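Local coordinates for protein ChiX (Serratia marcescens, PDB 5OPZ) that cleaves the L-Ala–D-Glu bond of peptidoglycan stem peptides as a zinc-dependent endopeptidase and is required for chitinase secretion, at residues 24-29 with 75-79; 68-72 with 127-132. All coordinates share one frame. Where two conformers were deposited one is given. Residue numbers count along the deposited sequence, not the author numbering.

Interaction 1: 24-29 with 75-79. With ZN (zinc ion), chain C.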
loop_
_atom_site.group_PDB
_atom_site.type_symbol
_atom_site.label_atom_id
_atom_site.label_comp_id
_atom_site.label_asym_id
_atom_site.label_seq_id
_atom_site.Cartn_x
_atom_site.Cartn_y
_atom_site.Cartn_z
ATOM N N GLY A 24 -4.829 -7.567 9.990
ATOM C CA GLY A 24 -4.805 -8.772 9.187
ATOM C C GLY A 24 -3.761 -8.856 8.085
ATOM O O GLY A 24 -3.581 -9.904 7.491
ATOM N N VAL A 25 -3.051 -7.779 7.807
ATOM C CA VAL A 25 -1.955 -7.781 6.850
ATOM C C VAL A 25 -0.765 -8.481 7.533
ATOM O O VAL A 25 -0.541 -8.379 8.757
ATOM C CB VAL A 25 -1.693 -6.326 6.376
ATOM C CG1 VAL A 25 -0.473 -6.211 5.526
ATOM C CG2 VAL A 25 -2.912 -5.871 5.610
ATOM N N HIS A 26 0.066 -9.116 6.722
ATOM C CA HIS A 26 1.280 -9.788 7.215
ATOM C C HIS A 26 2.085 -8.846 8.097
ATOM O O HIS A 26 2.357 -7.726 7.654
ATOM C CB HIS A 26 2.141 -10.245 6.046
ATOM C CG HIS A 26 3.228 -11.195 6.431
ATOM N ND1 HIS A 26 4.354 -10.791 7.116
ATOM C CD2 HIS A 26 3.330 -12.535 6.303
ATOM C CE1 HIS A 26 5.103 -11.844 7.387
ATOM N NE2 HIS A 26 4.511 -12.910 6.880
ATOM N N PRO A 27 2.469 -9.265 9.320
ATOM C CA PRO A 27 3.202 -8.359 10.200
ATOM C C PRO A 27 4.432 -7.693 9.595
ATOM O O PRO A 27 4.769 -6.593 10.008
ATOM C CB PRO A 27 3.535 -9.242 11.409
ATOM C CG PRO A 27 2.494 -10.317 11.405
ATOM C CD PRO A 27 2.167 -10.560 9.966
ATOM N N ASP A 28 5.156 -8.354 8.706
ATOM C CA ASP A 28 6.342 -7.778 8.120
ATOM C C ASP A 28 5.998 -6.626 7.171
ATOM O O ASP A 28 6.698 -5.595 7.163
ATOM C CB ASP A 28 7.224 -8.805 7.439
ATOM C CG ASP A 28 7.873 -9.764 8.435
ATOM O OD1 ASP A 28 7.823 -9.517 9.678
ATOM O OD2 ASP A 28 8.438 -10.748 7.930
ATOM N N LEU A 29 4.904 -6.771 6.407
ATOM C CA LEU A 29 4.473 -5.646 5.571
ATOM C C LEU A 29 3.930 -4.512 6.440
ATOM O O LEU A 29 4.146 -3.351 6.161
ATOM C CB LEU A 29 3.465 -6.147 4.537
ATOM C CG LEU A 29 3.003 -5.070 3.544
ATOM C CD1 LEU A 29 4.115 -4.423 2.786
ATOM C CD2 LEU A 29 2.046 -5.703 2.527
ATOM N N GLY A 75 -2.909 -11.482 2.951
ATOM C CA GLY A 75 -2.266 -10.514 3.800
ATOM C C GLY A 75 -0.964 -9.948 3.289
ATOM O O GLY A 75 -0.272 -9.262 4.020
ATOM N N HIS A 76 -0.600 -10.224 2.031
ATOM C CA HIS A 76 0.722 -9.866 1.520
ATOM C C HIS A 76 0.743 -8.562 0.690
ATOM O O HIS A 76 1.796 -8.274 0.070
ATOM C CB HIS A 76 1.347 -11.014 0.739
ATOM C CG HIS A 76 1.603 -12.237 1.556
ATOM N ND1 HIS A 76 0.639 -13.191 1.785
ATOM C CD2 HIS A 76 2.728 -12.686 2.163
ATOM C CE1 HIS A 76 1.162 -14.170 2.496
ATOM N NE2 HIS A 76 2.419 -13.881 2.755
ATOM N N ALA A 77 -0.348 -7.794 0.664
ATOM C CA ALA A 77 -0.361 -6.578 -0.135
ATOM C C ALA A 77 -1.223 -5.515 0.487
ATOM O O ALA A 77 -2.143 -5.792 1.241
ATOM C CB ALA A 77 -0.864 -6.904 -1.529
ATOM N N VAL A 78 -0.900 -4.273 0.167
ATOM C CA VAL A 78 -1.715 -3.109 0.497
ATOM C C VAL A 78 -1.826 -2.229 -0.739
ATOM O O VAL A 78 -0.891 -2.156 -1.547
ATOM C CB VAL A 78 -1.140 -2.283 1.674
ATOM C CG1 VAL A 78 -1.129 -3.132 2.942
ATOM C CG2 VAL A 78 0.238 -1.771 1.369
ATOM N N ASP A 79 -2.969 -1.539 -0.832
ATOM C CA ASP A 79 -3.124 -0.371 -1.703
ATOM C C ASP A 79 -3.191 0.869 -0.828
ATOM O O ASP A 79 -3.955 0.892 0.113
ATOM C CB ASP A 79 -4.382 -0.519 -2.530
ATOM C CG ASP A 79 -4.307 -1.592 -3.580
ATOM O OD1 ASP A 79 -3.265 -2.186 -3.814
ATOM O OD2 ASP A 79 -5.327 -1.866 -4.209
HETATM ZN ZN ZN C . -3.332 -3.935 -4.766
#
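One backbone hydrogen bond ties the two segments together. H26 N donates to G75 O at 2.7 Å, and the bond is nearly straight, at 172°. It forms where the two segments come closest, with the CA atoms of V25 and G75 4.1 Å apart. At G75 (phi 94°) a CB would jam against the preceding carbonyl O, which alone calls for glycine, and would crowd G24 O and H26 N.

H26 is the N-cap of helix 27-39, and its ND1 accepts from D28 N at 3.0 Å. The same ring meets that of H76 obliquely, with centroids 5.4 Å apart. H76 ND1 is hydrogen-bonded to T74 OG1.

Apolar contacts build the fold: the loop before helix 27-39 and its first turn pack on the start of strand 77-82, a central strand of the antiparallel sheet. V25 CG1 and L29 CD2 each lie 4.1 Å from V78 CG1. L29 CD2 also rests on the backbone leading into the strand, 3.6 Å from H76 O. I33, further along the helix, continues the packing on V78.

Further on, D79 OD1 binds zinc at 2.0 Å; H72 and H127 are the other protein ligands.

Interaction 2: 68-72 with 127-132. With ZN (zinc ion), chain C.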
loop_
_atom_site.group_PDB
_atom_site.type_symbol
_atom_site.label_atom_id
_atom_site.label_comp_id
_atom_site.label_asym_id
_atom_site.label_seq_id
_atom_site.Cartn_x
_atom_site.Cartn_y
_atom_site.Cartn_z
ATOM N N LEU A 68 -7.876 -15.339 -9.512
ATOM C CA LEU A 68 -8.373 -15.303 -8.170
ATOM C C LEU A 68 -7.220 -15.299 -7.165
ATOM O O LEU A 68 -7.439 -14.984 -6.026
ATOM C CB LEU A 68 -9.323 -16.470 -7.927
ATOM C CG LEU A 68 -10.258 -16.450 -6.734
ATOM C CD1 LEU A 68 -11.241 -15.316 -6.808
ATOM C CD2 LEU A 68 -11.021 -17.754 -6.680
ATOM N N ARG A 69 -6.011 -15.669 -7.602
ATOM C CA ARG A 69 -4.816 -15.608 -6.781
ATOM C C ARG A 69 -4.405 -14.144 -6.676
ATOM O O ARG A 69 -4.121 -13.471 -7.672
ATOM C CB ARG A 69 -3.708 -16.452 -7.404
ATOM C CG ARG A 69 -2.420 -16.563 -6.579
ATOM C CD ARG A 69 -1.489 -17.592 -7.267
ATOM N NE ARG A 69 -0.100 -17.195 -7.540
ATOM C CZ ARG A 69 1.002 -17.715 -6.993
ATOM N NH1 ARG A 69 0.955 -18.635 -6.026
ATOM N NH2 ARG A 69 2.198 -17.279 -7.398
ATOM N N SER A 70 -4.465 -13.616 -5.480
ATOM C CA SER A 70 -4.029 -12.234 -5.219
ATOM C C SER A 70 -3.271 -12.202 -3.922
ATOM O O SER A 70 -3.703 -12.804 -2.924
ATOM C CB SER A 70 -5.217 -11.289 -5.093
ATOM O OG SER A 70 -4.862 -10.047 -4.510
ATOM N N ARG A 71 -2.206 -11.427 -3.896
ATOM C CA ARG A 71 -1.473 -11.213 -2.655
ATOM C C ARG A 71 -2.347 -10.527 -1.611
ATOM O O ARG A 71 -2.096 -10.625 -0.432
ATOM C CB ARG A 71 -0.217 -10.424 -2.927
ATOM C CG ARG A 71 0.801 -11.095 -3.843
ATOM C CD ARG A 71 2.044 -11.553 -3.095
ATOM N NE ARG A 71 1.774 -12.725 -2.290
ATOM C CZ ARG A 71 2.690 -13.333 -1.570
ATOM N NH1 ARG A 71 3.909 -12.823 -1.467
ATOM N NH2 ARG A 71 2.404 -14.474 -0.974
ATOM N N HIS A 72 -3.409 -9.818 -2.023
ATOM C CA HIS A 72 -4.267 -9.223 -1.023
ATOM C C HIS A 72 -5.073 -10.203 -0.204
ATOM O O HIS A 72 -5.476 -9.872 0.899
ATOM C CB HIS A 72 -5.262 -8.252 -1.652
ATOM C CG HIS A 72 -4.691 -6.940 -2.094
ATOM N ND1 HIS A 72 -4.584 -5.852 -1.255
ATOM C CD2 HIS A 72 -4.237 -6.512 -3.301
ATOM C CE1 HIS A 72 -4.072 -4.825 -1.899
ATOM N NE2 HIS A 72 -3.863 -5.191 -3.145
ATOM N N HIS A 127 -0.286 0.084 -5.282
ATOM C CA HIS A 127 -0.073 -1.278 -4.849
ATOM C C HIS A 127 1.320 -1.540 -4.389
ATOM O O HIS A 127 2.277 -1.256 -5.092
ATOM C CB HIS A 127 -0.430 -2.191 -6.024
ATOM C CG HIS A 127 -0.344 -3.661 -5.719
ATOM N ND1 HIS A 127 -1.366 -4.373 -5.145
ATOM C CD2 HIS A 127 0.714 -4.491 -5.740
ATOM C CE1 HIS A 127 -0.993 -5.613 -4.932
ATOM N NE2 HIS A 127 0.279 -5.695 -5.254
ATOM N N PHE A 128 1.426 -2.128 -3.195
ATOM C CA PHE A 128 2.705 -2.626 -2.671
ATOM C C PHE A 128 2.508 -4.083 -2.187
ATOM O O PHE A 128 1.446 -4.378 -1.602
ATOM C CB PHE A 128 3.228 -1.799 -1.516
ATOM C CG PHE A 128 3.565 -0.398 -1.875
ATOM C CD1 PHE A 128 2.605 0.589 -1.944
ATOM C CD2 PHE A 128 4.821 -0.102 -2.308
ATOM C CE1 PHE A 128 2.938 1.896 -2.252
ATOM C CE2 PHE A 128 5.193 1.193 -2.584
ATOM C CZ PHE A 128 4.239 2.189 -2.597
ATOM N N GLN A 129 3.515 -4.941 -2.354
ATOM C CA GLN A 129 3.371 -6.329 -1.877
ATOM C C GLN A 129 4.698 -6.898 -1.452
ATOM O O GLN A 129 5.747 -6.548 -1.974
ATOM C CB GLN A 129 2.701 -7.249 -2.913
ATOM C CG GLN A 129 3.512 -7.417 -4.184
ATOM C CD GLN A 129 2.822 -8.257 -5.180
ATOM O OE1 GLN A 129 1.652 -8.060 -5.489
ATOM N NE2 GLN A 129 3.523 -9.277 -5.669
ATOM N N LEU A 130 4.590 -7.878 -0.555
ATOM C CA LEU A 130 5.711 -8.771 -0.302
ATOM C C LEU A 130 5.869 -9.737 -1.484
ATOM O O LEU A 130 4.890 -10.080 -2.151
ATOM C CB LEU A 130 5.471 -9.596 0.957
ATOM C CG LEU A 130 5.329 -8.768 2.257
ATOM C CD1 LEU A 130 4.931 -9.645 3.423
ATOM C CD2 LEU A 130 6.615 -8.006 2.576
ATOM N N THR A 131 7.096 -10.151 -1.781
ATOM C CA THR A 131 7.317 -10.999 -2.957
ATOM C C THR A 131 6.888 -12.431 -2.694
ATOM O O THR A 131 6.978 -12.920 -1.560
ATOM C CB THR A 131 8.762 -11.031 -3.490
ATOM O OG1 THR A 131 9.618 -11.711 -2.605
ATOM C CG2 THR A 131 9.313 -9.707 -3.701
ATOM N N PHE A 132 6.469 -13.094 -3.769
ATOM C CA PHE A 132 6.231 -14.540 -3.714
ATOM C C PHE A 132 7.485 -15.332 -3.374
ATOM O O PHE A 132 7.384 -16.338 -2.652
ATOM C CB PHE A 132 5.632 -15.038 -5.020
ATOM C CG PHE A 132 4.151 -14.792 -5.146
ATOM C CD1 PHE A 132 3.223 -15.497 -4.386
ATOM C CD2 PHE A 132 3.664 -13.866 -6.053
ATOM C CE1 PHE A 132 1.842 -15.302 -4.533
ATOM C CE2 PHE A 132 2.287 -13.665 -6.219
ATOM C CZ PHE A 132 1.384 -14.359 -5.418
HETATM ZN ZN ZN C . -3.332 -3.935 -4.766
#
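The His-x6-Asp and distal His zinc site, consistent with the D-alanyl-D-alanine carboxypeptidase family of clan MD, draws this loop and strand together. H72 NE2 binds the metal at 2.1 Å and H127 ND1 at 2.0 Å; D79 is the third protein ligand. Both histidines make further hydrogen bonds. H127 NE2 donates to Q129 OE1 at 2.7 Å, and H72 ND1 is hydrogen-bonded to G49 O. An ST turn shapes the loop just before H72, with H72 N donating to S70 OG at 2.9 Å.

Away from the metal, the segments form an Arg-Phe-Arg cation-pi sandwich. The F132 ring lies between two guanidinium groups, one on each face. R69 CZ is 4.0 Å from the ring centroid and R71 CZ 3.9 Å. The R69 group is almost parallel to the ring, at 3°; that of R71 is tilted by 23°. R71 CD adds a CH-pi contact, 3.8 Å from the centroid. R71 NH1 also donates to L130 O at 3.0 Å, while its NH2 hydrogen-bonds to Y135 O.

How the interactions relate
The centres of interactions 1 and 2 are about 9 Å apart, and the two share the zinc ion. Both also reach one antiparallel sheet, where strands 77-82 and 127-130 are neighbours. Backbone hydrogen bonds probably join them directly: F128 N lies 2.8 Å from V78 O, and L130 N lies 2.9 Å from H76 O. Along the chain the segments alternate in the order 24-29, 68-72, 75-79, 127-132, so the contacts interlock. Interaction 1 packs helix 27-39 on the sheet and includes ligand D79. Interaction 2 places the loop carrying H72 beside the strand carrying H127. The three protein ligands of the zinc thus come from two adjacent strands and a loop.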